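Local coordinates for protein transcriptional regulator (Actinomyces oris, PDB 5V8C) that acts as a LytR-Cps2A-Psr family phosphotransferase that mediates glycosylation of a surface protein anchored to the Gram-positive cell wall, at residues I67-R72 with I254-T259; W23-T28 with A56-S61; R72-N77 with V268-E273. All blocks are in the same frame, centred on the assembly; numbering follows the deposited sequence.

From the N terminus, contact 2 is made first: strand 23-28 pairs with strand 52-60, closing a loop of 27 residues before contact 1 opens, so the two lie in series. Residues 67-72 and 72-77 follow on directly, sharing Arg72, and both wait for the far end of the chain: residues 254-259 close contact 1 and residues 268-273 close contact 3. These long loops therefore cross rather than nest. Contacts 1 and 2 belong to one sheet, where strand 65-70 lies beside strand 52-60 and Ile68 O probably accepts a hydrogen bond from Leu57 N. Contact 3 continues from contact 1 beyond the sheet, joining a small hairpin to the approach of helix 272-280.

Contact 1 of 3, residues I67-R72 with I254-T259; sequences IINLPR and IIDLPT. With PO4 (phosphate ion), chain C.
Asn69 has CG anti to its backbone N (chi1 -179°) and Asp256 has CG anti to its own carbonyl carbon (chi1 -78°); the two side chains lie side by side, pointing the same way. Asn69 ND2 donates to Asp256 OD2 at 2.9 Å. The oxygen is met on its syn side, with the donor tilted out of the carboxylate plane; the amide and carboxylate planes are 70° apart. ND2 also bonds Thr193 OG1 of helix 182-208, a double duty that suits an amide with two N-H groups. An alanine here would probably leave Asp256 OD2 and the Thr193 hydroxyl without their common partner, weakening a polar tie between sheet and helix.

The pair belongs to the parallel junction of strands 65-70 and 252-256, at one edge of the mixed central sheet. Ile255 N donates to Ile67 O at 2.9 Å, and Ile255 O accepts from Asn69 N at 2.8 Å, so Ile255 bonds to residues flanking Ile68. Asn69 O then takes Leu257 N at 3.2 Å. On the face shared with Asn69, Ile67 and Ile254 lie side by side, CB to CG1 3.9 Å, beta-branched residues well suited to extended backbone. On the opposite face, Ile68 CG1 packs on Ile255 CG2. After strand 252-256, Leu257 packs against the other segment: its CG meets Leu70 CD2 at 3.6 Å, while its CB lies 3.7 Å from Pro71 CD, the proline crossing it at about a right angle. Helix 272-280 touches Ile255 and Leu257 through Leu277.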
loop_
_atom_site.group_PDB
_atom_site.type_symbol
_atom_site.label_atom_id
_atom_site.label_comp_id
_atom_site.label_asym_id
_atom_site.label_seq_id
_atom_site.Cartn_x
_atom_site.Cartn_y
_atom_site.Cartn_z
ATOM N N ILE A 67 -8.468 -3.828 -3.179
ATOM C CA ILE A 67 -7.127 -3.466 -2.751
ATOM C C ILE A 67 -6.764 -4.374 -1.582
ATOM O O ILE A 67 -7.508 -4.452 -0.604
ATOM C CB ILE A 67 -7.034 -1.958 -2.408
ATOM C CG1 ILE A 67 -7.188 -1.105 -3.681
ATOM C CG2 ILE A 67 -5.736 -1.622 -1.661
ATOM C CD1 ILE A 67 -7.602 0.315 -3.429
ATOM N N ILE A 68 -5.674 -5.130 -1.737
ATOM C CA ILE A 68 -5.173 -6.050 -0.718
ATOM C C ILE A 68 -3.913 -5.461 -0.125
ATOM O O ILE A 68 -2.921 -5.269 -0.832
ATOM C CB ILE A 68 -5.007 -7.515 -1.224
ATOM C CG1 ILE A 68 -6.385 -8.103 -1.601
ATOM C CG2 ILE A 68 -4.332 -8.389 -0.157
ATOM C CD1 ILE A 68 -6.385 -9.082 -2.683
ATOM N N ASN A 69 -4.001 -5.064 1.149
ATOM C CA ASN A 69 -2.891 -4.442 1.855
ATOM C C ASN A 69 -2.029 -5.556 2.441
ATOM O O ASN A 69 -2.523 -6.380 3.212
ATOM C CB ASN A 69 -3.424 -3.464 2.921
ATOM C CG ASN A 69 -2.378 -2.723 3.728
ATOM O OD1 ASN A 69 -1.297 -2.368 3.242
ATOM N ND2 ASN A 69 -2.708 -2.416 4.976
ATOM N N LEU A 70 -0.790 -5.670 1.953
ATOM C CA LEU A 70 0.134 -6.715 2.392
ATOM C C LEU A 70 1.003 -6.203 3.536
ATOM O O LEU A 70 1.739 -5.231 3.343
ATOM C CB LEU A 70 1.007 -7.197 1.226
ATOM C CG LEU A 70 0.282 -7.833 0.036
ATOM C CD1 LEU A 70 1.236 -8.041 -1.130
ATOM C CD2 LEU A 70 -0.379 -9.149 0.416
ATOM N N PRO A 71 0.908 -6.811 4.744
ATOM C CA PRO A 71 1.715 -6.328 5.881
ATOM C C PRO A 71 3.224 -6.416 5.628
ATOM O O PRO A 71 3.706 -7.442 5.155
ATOM C CB PRO A 71 1.259 -7.218 7.041
ATOM C CG PRO A 71 0.707 -8.430 6.407
ATOM C CD PRO A 71 0.079 -7.970 5.131
ATOM N N ARG A 72 3.952 -5.312 5.886
ATOM C CA ARG A 72 5.394 -5.173 5.636
ATOM C C ARG A 72 6.273 -6.183 6.397
ATOM O O ARG A 72 7.327 -6.585 5.900
ATOM C CB ARG A 72 5.853 -3.725 5.915
ATOM C CG ARG A 72 5.727 -3.292 7.388
ATOM C CD ARG A 72 6.222 -1.879 7.681
ATOM N NE ARG A 72 7.639 -1.684 7.353
ATOM C CZ ARG A 72 8.653 -2.061 8.127
ATOM N NH1 ARG A 72 8.424 -2.695 9.271
ATOM N NH2 ARG A 72 9.904 -1.818 7.758
ATOM N N ILE A 254 -11.264 -2.614 0.415
ATOM C CA ILE A 254 -9.902 -2.674 0.949
ATOM C C ILE A 254 -9.844 -3.737 2.027
ATOM O O ILE A 254 -10.569 -3.658 3.022
ATOM C CB ILE A 254 -9.374 -1.304 1.457
ATOM C CG1 ILE A 254 -9.247 -0.306 0.302
ATOM C CG2 ILE A 254 -8.029 -1.477 2.178
ATOM C CD1 ILE A 254 -9.555 1.108 0.669
ATOM N N ILE A 255 -8.966 -4.717 1.833
ATOM C CA ILE A 255 -8.806 -5.817 2.770
ATOM C C ILE A 255 -7.340 -6.020 3.133
ATOM O O ILE A 255 -6.449 -5.868 2.295
ATOM C CB ILE A 255 -9.524 -7.132 2.315
ATOM C CG1 ILE A 255 -8.802 -8.398 2.827
ATOM C CG2 ILE A 255 -9.759 -7.192 0.793
ATOM C CD1 ILE A 255 -9.717 -9.647 3.112
ATOM N N ASP A 256 -7.109 -6.279 4.427
ATOM C CA ASP A 256 -5.820 -6.633 4.993
ATOM C C ASP A 256 -5.660 -8.136 4.897
ATOM O O ASP A 256 -6.612 -8.878 5.157
ATOM C CB ASP A 256 -5.740 -6.181 6.447
ATOM C CG ASP A 256 -5.462 -4.698 6.559
ATOM O OD1 ASP A 256 -6.435 -3.912 6.546
ATOM O OD2 ASP A 256 -4.265 -4.315 6.552
ATOM N N LEU A 257 -4.479 -8.581 4.443
ATOM C CA LEU A 257 -4.123 -9.991 4.314
ATOM C C LEU A 257 -4.322 -10.668 5.686
ATOM O O LEU A 257 -3.746 -10.212 6.679
ATOM C CB LEU A 257 -2.648 -10.067 3.880
ATOM C CG LEU A 257 -2.182 -11.139 2.883
ATOM C CD1 LEU A 257 -1.167 -12.057 3.507
ATOM C CD2 LEU A 257 -3.325 -11.868 2.208
ATOM N N PRO A 258 -5.217 -11.666 5.801
ATOM C CA PRO A 258 -5.462 -12.267 7.124
ATOM C C PRO A 258 -4.352 -13.190 7.639
ATOM O O PRO A 258 -4.389 -14.400 7.413
ATOM C CB PRO A 258 -6.800 -12.994 6.946
ATOM C CG PRO A 258 -6.886 -13.285 5.499
ATOM C CD PRO A 258 -6.034 -12.300 4.750
ATOM N N THR A 259 -3.375 -12.625 8.360
ATOM C CA THR A 259 -2.290 -13.420 8.950
ATOM C C THR A 259 -2.691 -13.887 10.349
ATOM O O THR A 259 -3.564 -13.281 10.970
ATOM C CB THR A 259 -0.971 -12.632 8.968
ATOM O OG1 THR A 259 -1.076 -11.529 9.871
ATOM C CG2 THR A 259 -0.557 -12.148 7.584
HETATM P P PO4 C . 12.165 -1.978 11.532
HETATM O O1 PO4 C . 13.663 -2.176 12.058
HETATM O O2 PO4 C . 11.566 -3.405 11.126
HETATM O O3 PO4 C . 12.174 -1.026 10.246
HETATM O O4 PO4 C . 11.296 -1.338 12.649
#

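Contact 2 of 3, residues W23-T28 with A56-S61; sequences WLILGT and ALVRPS
Trp23 and Ile25 pair with Val58 and Ala56 in the antiparallel heart of the mixed central sheet, where strand 23-28 runs beside strand 52-60. Both are hydrogen-bonded pairs. Trp23 N reaches Val58 O at 3.2 Å and Val58 N returns to Trp23 O at 3.0 Å; two steps along, Ile25 N donates to Ala56 O at 2.8 Å and Ala56 N to Ile25 O. Leu24 and Leu57 between them form the non-hydrogen-bonded pair, turned to the opposite face.

On the face of Trp23, Ile25 and Val58 the side chains pack together. Ile25 has CG1 beside its backbone N (chi1 -54°), and the extended second torsion carries CD1 to Val58 CG2 at 3.6 Å; the two side chains cross obliquely. Trp23 CB packs on Val58 CB at 4.1 Å. Its indole presents CD1 to Pro60 CD, also 4.1 Å away, with Val58 O at the ring edge near its plane. A proline, lacking an N-H, fits here at the strand's end. The indole NE1 is hydrogen-bonded to Glu21 OE2.

The face of Trp23 and Val58 is covered by Leu236 and Leu239 of helix 233-248, and that of Leu24 by Val98 and Leu101 of helix 94-105. A polyethylene glycol fragment, probably from the crystallisation liquor, lies near Ile25 and Ile67, consistent with the apolar pocket that takes lipid tails in relatives. Strand 111-115 continues the sheet beyond strand 23-28.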
loop_
_atom_site.group_PDB
_atom_site.type_symbol
_atom_site.label_atom_id
_atom_site.label_comp_id
_atom_site.label_asym_id
_atom_site.label_seq_id
_atom_site.Cartn_x
_atom_site.Cartn_y
_atom_site.Cartn_z
ATOM N N TRP A 23 -1.675 -4.304 -10.135
ATOM C CA TRP A 23 -0.796 -3.170 -9.871
ATOM C C TRP A 23 -0.152 -3.353 -8.510
ATOM O O TRP A 23 -0.820 -3.753 -7.553
ATOM C CB TRP A 23 -1.610 -1.859 -9.871
ATOM C CG TRP A 23 -2.132 -1.462 -11.218
ATOM C CD1 TRP A 23 -3.135 -2.060 -11.923
ATOM C CD2 TRP A 23 -1.684 -0.358 -12.017
ATOM N NE1 TRP A 23 -3.329 -1.408 -13.119
ATOM C CE2 TRP A 23 -2.443 -0.365 -13.209
ATOM C CE3 TRP A 23 -0.714 0.646 -11.839
ATOM C CZ2 TRP A 23 -2.264 0.590 -14.217
ATOM C CZ3 TRP A 23 -0.484 1.543 -12.873
ATOM C CH2 TRP A 23 -1.252 1.507 -14.046
ATOM N N LEU A 24 1.148 -3.093 -8.426
ATOM C CA LEU A 24 1.846 -3.170 -7.162
ATOM C C LEU A 24 2.177 -1.740 -6.774
ATOM O O LEU A 24 2.832 -1.022 -7.542
ATOM C CB LEU A 24 3.110 -4.039 -7.272
ATOM C CG LEU A 24 3.989 -4.157 -6.014
ATOM C CD1 LEU A 24 3.194 -4.676 -4.805
ATOM C CD2 LEU A 24 5.196 -5.041 -6.277
ATOM N N ILE A 25 1.614 -1.289 -5.647
ATOM C CA ILE A 25 1.857 0.062 -5.145
ATOM C C ILE A 25 2.789 -0.039 -3.964
ATOM O O ILE A 25 2.466 -0.714 -2.990
ATOM C CB ILE A 25 0.563 0.856 -4.812
ATOM C CG1 ILE A 25 -0.412 0.877 -6.024
ATOM C CG2 ILE A 25 0.917 2.270 -4.332
ATOM C CD1 ILE A 25 -1.522 1.942 -5.974
ATOM N N LEU A 26 3.971 0.582 -4.074
ATOM C CA LEU A 26 4.966 0.536 -3.018
ATOM C C LEU A 26 5.280 1.904 -2.427
ATOM O O LEU A 26 5.749 2.800 -3.142
ATOM C CB LEU A 26 6.260 -0.128 -3.509
ATOM C CG LEU A 26 6.175 -1.544 -4.052
ATOM C CD1 LEU A 26 7.520 -1.974 -4.623
ATOM C CD2 LEU A 26 5.728 -2.522 -2.986
ATOM N N GLY A 27 5.029 2.034 -1.124
ATOM C CA GLY A 27 5.406 3.190 -0.319
ATOM C C GLY A 27 6.838 2.989 0.145
ATOM O O GLY A 27 7.146 2.009 0.822
ATOM N N THR A 28 7.734 3.860 -0.289
ATOM C CA THR A 28 9.168 3.715 -0.121
ATOM C C THR A 28 9.718 4.573 1.024
ATOM O O THR A 28 9.255 5.695 1.233
ATOM C CB THR A 28 9.800 3.981 -1.498
ATOM O OG1 THR A 28 9.749 2.767 -2.241
ATOM C CG2 THR A 28 11.221 4.503 -1.441
ATOM N N ALA A 56 0.766 -2.697 -1.414
ATOM C CA ALA A 56 -0.630 -2.977 -1.730
ATOM C C ALA A 56 -0.788 -3.429 -3.178
ATOM O O ALA A 56 -0.124 -2.908 -4.082
ATOM C CB ALA A 56 -1.486 -1.739 -1.482
ATOM N N LEU A 57 -1.687 -4.382 -3.400
ATOM C CA LEU A 57 -1.978 -4.811 -4.747
ATOM C C LEU A 57 -3.378 -4.343 -5.144
ATOM O O LEU A 57 -4.342 -4.581 -4.413
ATOM C CB LEU A 57 -1.715 -6.312 -4.977
ATOM C CG LEU A 57 -2.524 -7.336 -4.201
ATOM C CD1 LEU A 57 -3.736 -7.797 -5.007
ATOM C CD2 LEU A 57 -1.666 -8.536 -3.837
ATOM N N VAL A 58 -3.456 -3.535 -6.216
ATOM C CA VAL A 58 -4.712 -2.962 -6.693
ATOM C C VAL A 58 -5.224 -3.819 -7.818
ATOM O O VAL A 58 -4.531 -3.986 -8.824
ATOM C CB VAL A 58 -4.557 -1.475 -7.086
ATOM C CG1 VAL A 58 -5.888 -0.883 -7.519
ATOM C CG2 VAL A 58 -3.968 -0.675 -5.930
ATOM N N ARG A 59 -6.401 -4.423 -7.629
ATOM C CA ARG A 59 -6.929 -5.362 -8.613
ATOM C C ARG A 59 -8.195 -4.873 -9.366
ATOM O O ARG A 59 -9.319 -5.171 -8.946
ATOM C CB ARG A 59 -7.157 -6.732 -7.963
ATOM C CG ARG A 59 -6.659 -7.881 -8.811
ATOM C CD ARG A 59 -6.913 -9.215 -8.133
ATOM N NE ARG A 59 -7.218 -10.275 -9.094
ATOM C CZ ARG A 59 -8.446 -10.573 -9.506
ATOM N NH1 ARG A 59 -9.490 -9.885 -9.058
ATOM N NH2 ARG A 59 -8.640 -11.557 -10.373
ATOM N N PRO A 60 -8.033 -4.198 -10.529
ATOM C CA PRO A 60 -9.221 -3.831 -11.324
ATOM C C PRO A 60 -9.808 -5.051 -12.043
ATOM O O PRO A 60 -9.060 -5.869 -12.569
ATOM C CB PRO A 60 -8.700 -2.763 -12.293
ATOM C CG PRO A 60 -7.241 -3.029 -12.418
ATOM C CD PRO A 60 -6.778 -3.801 -11.203
ATOM N N SER A 61 -11.141 -5.212 -11.986
ATOM C CA SER A 61 -11.854 -6.334 -12.592
ATOM C C SER A 61 -13.264 -5.926 -13.029
ATOM O O SER A 61 -13.591 -4.736 -12.997
ATOM C CB SER A 61 -11.902 -7.520 -11.630
ATOM O OG SER A 61 -13.069 -7.522 -10.824
#

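Contact 3 of 3, residues R72-N77 with V268-E273; sequences RDLTIN and VSPNQE. With PO4 (phosphate ion), chain C.
At the edge of the Arg72 guanidinium, in its plane, lies phosphate O2, 3.7 Å from NH1 but not hydrogen-bonded to it, while O3 sits obliquely and takes a weak hydrogen bond from NH2. The ion probably comes from the crystallisation liquor, yet a cationic side chain suits a family that handles phosphate-linked substrates. From Arg72 the chain turns into the hairpin of strands 75-77 and 83-85, beside which residues 268-270 run as a loop leading to helix 272-280, with Asn271 at its N-cap.

One backbone bond joins the two: Thr75 N to Val268 O, 2.8 Å and nearly straight at 174°. Around it lie van der Waals contacts, in part against polar atoms. Val268 CG1 rests against Asp73, the side chains crossing at about a right angle and OD2 3.5 Å from the methyl. Leu74 has CG anti to the backbone N (chi1 172°), and its CD1 lies 4.0 Å from Pro270 CG; Leu105 of helix 94-105 touches both residues. Proline suits this loop, its rigid ring offering apolar carbons to two neighbours: besides Leu74, Pro270 CG meets Ile76 CG2 at 3.9 Å, ring and side chain roughly perpendicular.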
loop_
_atom_site.group_PDB
_atom_site.type_symbol
_atom_site.label_atom_id
_atom_site.label_comp_id
_atom_site.label_asym_id
_atom_site.label_seq_id
_atom_site.Cartn_x
_atom_site.Cartn_y
_atom_site.Cartn_z
ATOM N N ARG A 72 3.952 -5.312 5.886
ATOM C CA ARG A 72 5.394 -5.173 5.636
ATOM C C ARG A 72 6.273 -6.183 6.397
ATOM O O ARG A 72 7.327 -6.585 5.900
ATOM C CB ARG A 72 5.853 -3.725 5.915
ATOM C CG ARG A 72 5.727 -3.292 7.388
ATOM C CD ARG A 72 6.222 -1.879 7.681
ATOM N NE ARG A 72 7.639 -1.684 7.353
ATOM C CZ ARG A 72 8.653 -2.061 8.127
ATOM N NH1 ARG A 72 8.424 -2.695 9.271
ATOM N NH2 ARG A 72 9.904 -1.818 7.758
ATOM N N ASP A 73 5.838 -6.574 7.605
ATOM C CA ASP A 73 6.558 -7.500 8.482
ATOM C C ASP A 73 6.362 -8.956 8.071
ATOM O O ASP A 73 7.076 -9.822 8.562
ATOM C CB ASP A 73 6.177 -7.271 9.959
ATOM C CG ASP A 73 4.682 -7.141 10.229
ATOM O OD1 ASP A 73 4.067 -6.167 9.725
ATOM O OD2 ASP A 73 4.140 -7.971 11.000
ATOM N N LEU A 74 5.435 -9.220 7.128
ATOM C CA LEU A 74 5.157 -10.570 6.631
ATOM C C LEU A 74 6.389 -11.182 5.936
ATOM O O LEU A 74 6.967 -10.566 5.047
ATOM C CB LEU A 74 3.935 -10.542 5.693
ATOM C CG LEU A 74 3.597 -11.820 4.925
ATOM C CD1 LEU A 74 2.740 -12.769 5.765
ATOM C CD2 LEU A 74 2.926 -11.493 3.609
ATOM N N THR A 75 6.794 -12.377 6.374
ATOM C CA THR A 75 7.944 -13.103 5.833
ATOM C C THR A 75 7.440 -14.098 4.787
ATOM O O THR A 75 6.416 -14.746 5.005
ATOM C CB THR A 75 8.714 -13.782 6.973
ATOM O OG1 THR A 75 8.903 -12.845 8.035
ATOM C CG2 THR A 75 10.054 -14.345 6.533
ATOM N N ILE A 76 8.119 -14.170 3.635
ATOM C CA ILE A 76 7.746 -15.048 2.524
ATOM C C ILE A 76 8.993 -15.689 1.870
ATOM O O ILE A 76 10.116 -15.305 2.196
ATOM C CB ILE A 76 6.897 -14.275 1.467
ATOM C CG1 ILE A 76 7.644 -13.032 0.941
ATOM C CG2 ILE A 76 5.493 -13.933 1.985
ATOM C CD1 ILE A 76 7.339 -12.667 -0.488
ATOM N N ASN A 77 8.791 -16.617 0.908
ATOM C CA ASN A 77 9.889 -17.209 0.146
ATOM C C ASN A 77 10.302 -16.218 -0.954
ATOM O O ASN A 77 9.654 -16.157 -2.003
ATOM C CB ASN A 77 9.485 -18.577 -0.442
ATOM C CG ASN A 77 10.601 -19.352 -1.124
ATOM O OD1 ASN A 77 10.353 -20.244 -1.944
ATOM N ND2 ASN A 77 11.853 -19.064 -0.791
ATOM N N VAL A 268 6.197 -13.907 11.260
ATOM C CA VAL A 268 4.832 -13.773 10.745
ATOM C C VAL A 268 4.778 -14.330 9.313
ATOM O O VAL A 268 5.306 -13.742 8.366
ATOM C CB VAL A 268 4.205 -12.353 10.937
ATOM C CG1 VAL A 268 5.251 -11.242 10.922
ATOM C CG2 VAL A 268 3.072 -12.074 9.948
ATOM N N SER A 269 4.220 -15.531 9.195
ATOM C CA SER A 269 4.162 -16.279 7.946
ATOM C C SER A 269 2.744 -16.343 7.357
ATOM O O SER A 269 1.767 -16.269 8.108
ATOM C CB SER A 269 4.698 -17.690 8.174
ATOM O OG SER A 269 5.772 -17.974 7.292
ATOM N N PRO A 270 2.592 -16.534 6.027
ATOM C CA PRO A 270 1.238 -16.684 5.472
ATOM C C PRO A 270 0.606 -17.992 5.934
ATOM O O PRO A 270 1.245 -19.047 5.878
ATOM C CB PRO A 270 1.456 -16.667 3.947
ATOM C CG PRO A 270 2.889 -16.241 3.740
ATOM C CD PRO A 270 3.620 -16.664 4.976
ATOM N N ASN A 271 -0.624 -17.905 6.455
ATOM C CA ASN A 271 -1.382 -19.067 6.919
ATOM C C ASN A 271 -2.396 -19.513 5.859
ATOM O O ASN A 271 -2.423 -18.942 4.762
ATOM C CB ASN A 271 -2.071 -18.777 8.267
ATOM C CG ASN A 271 -2.964 -17.553 8.324
ATOM O OD1 ASN A 271 -3.346 -17.102 9.404
ATOM N ND2 ASN A 271 -3.334 -16.992 7.190
ATOM N N GLN A 272 -3.234 -20.518 6.185
ATOM C CA GLN A 272 -4.271 -21.004 5.277
ATOM C C GLN A 272 -5.234 -19.870 4.871
ATOM O O GLN A 272 -5.513 -19.725 3.679
ATOM C CB GLN A 272 -5.019 -22.201 5.883
ATOM C CG GLN A 272 -6.038 -22.844 4.944
ATOM C CD GLN A 272 -5.401 -23.497 3.741
ATOM O OE1 GLN A 272 -4.822 -24.586 3.828
ATOM N NE2 GLN A 272 -5.525 -22.862 2.583
ATOM N N GLU A 273 -5.681 -19.035 5.844
ATOM C CA GLU A 273 -6.568 -17.887 5.588
ATOM C C GLU A 273 -6.006 -16.975 4.481
ATOM O O GLU A 273 -6.735 -16.621 3.549
ATOM C CB GLU A 273 -6.774 -17.053 6.860
ATOM C CG GLU A 273 -7.869 -17.532 7.794
ATOM C CD GLU A 273 -8.143 -16.533 8.905
ATOM O OE1 GLU A 273 -9.051 -15.687 8.732
ATOM O OE2 GLU A 273 -7.390 -16.534 9.906
HETATM P P PO4 C . 12.165 -1.978 11.532
HETATM O O1 PO4 C . 13.663 -2.176 12.058
HETATM O O2 PO4 C . 11.566 -3.405 11.126
HETATM O O3 PO4 C . 12.174 -1.026 10.246
HETATM O O4 PO4 C . 11.296 -1.338 12.649
#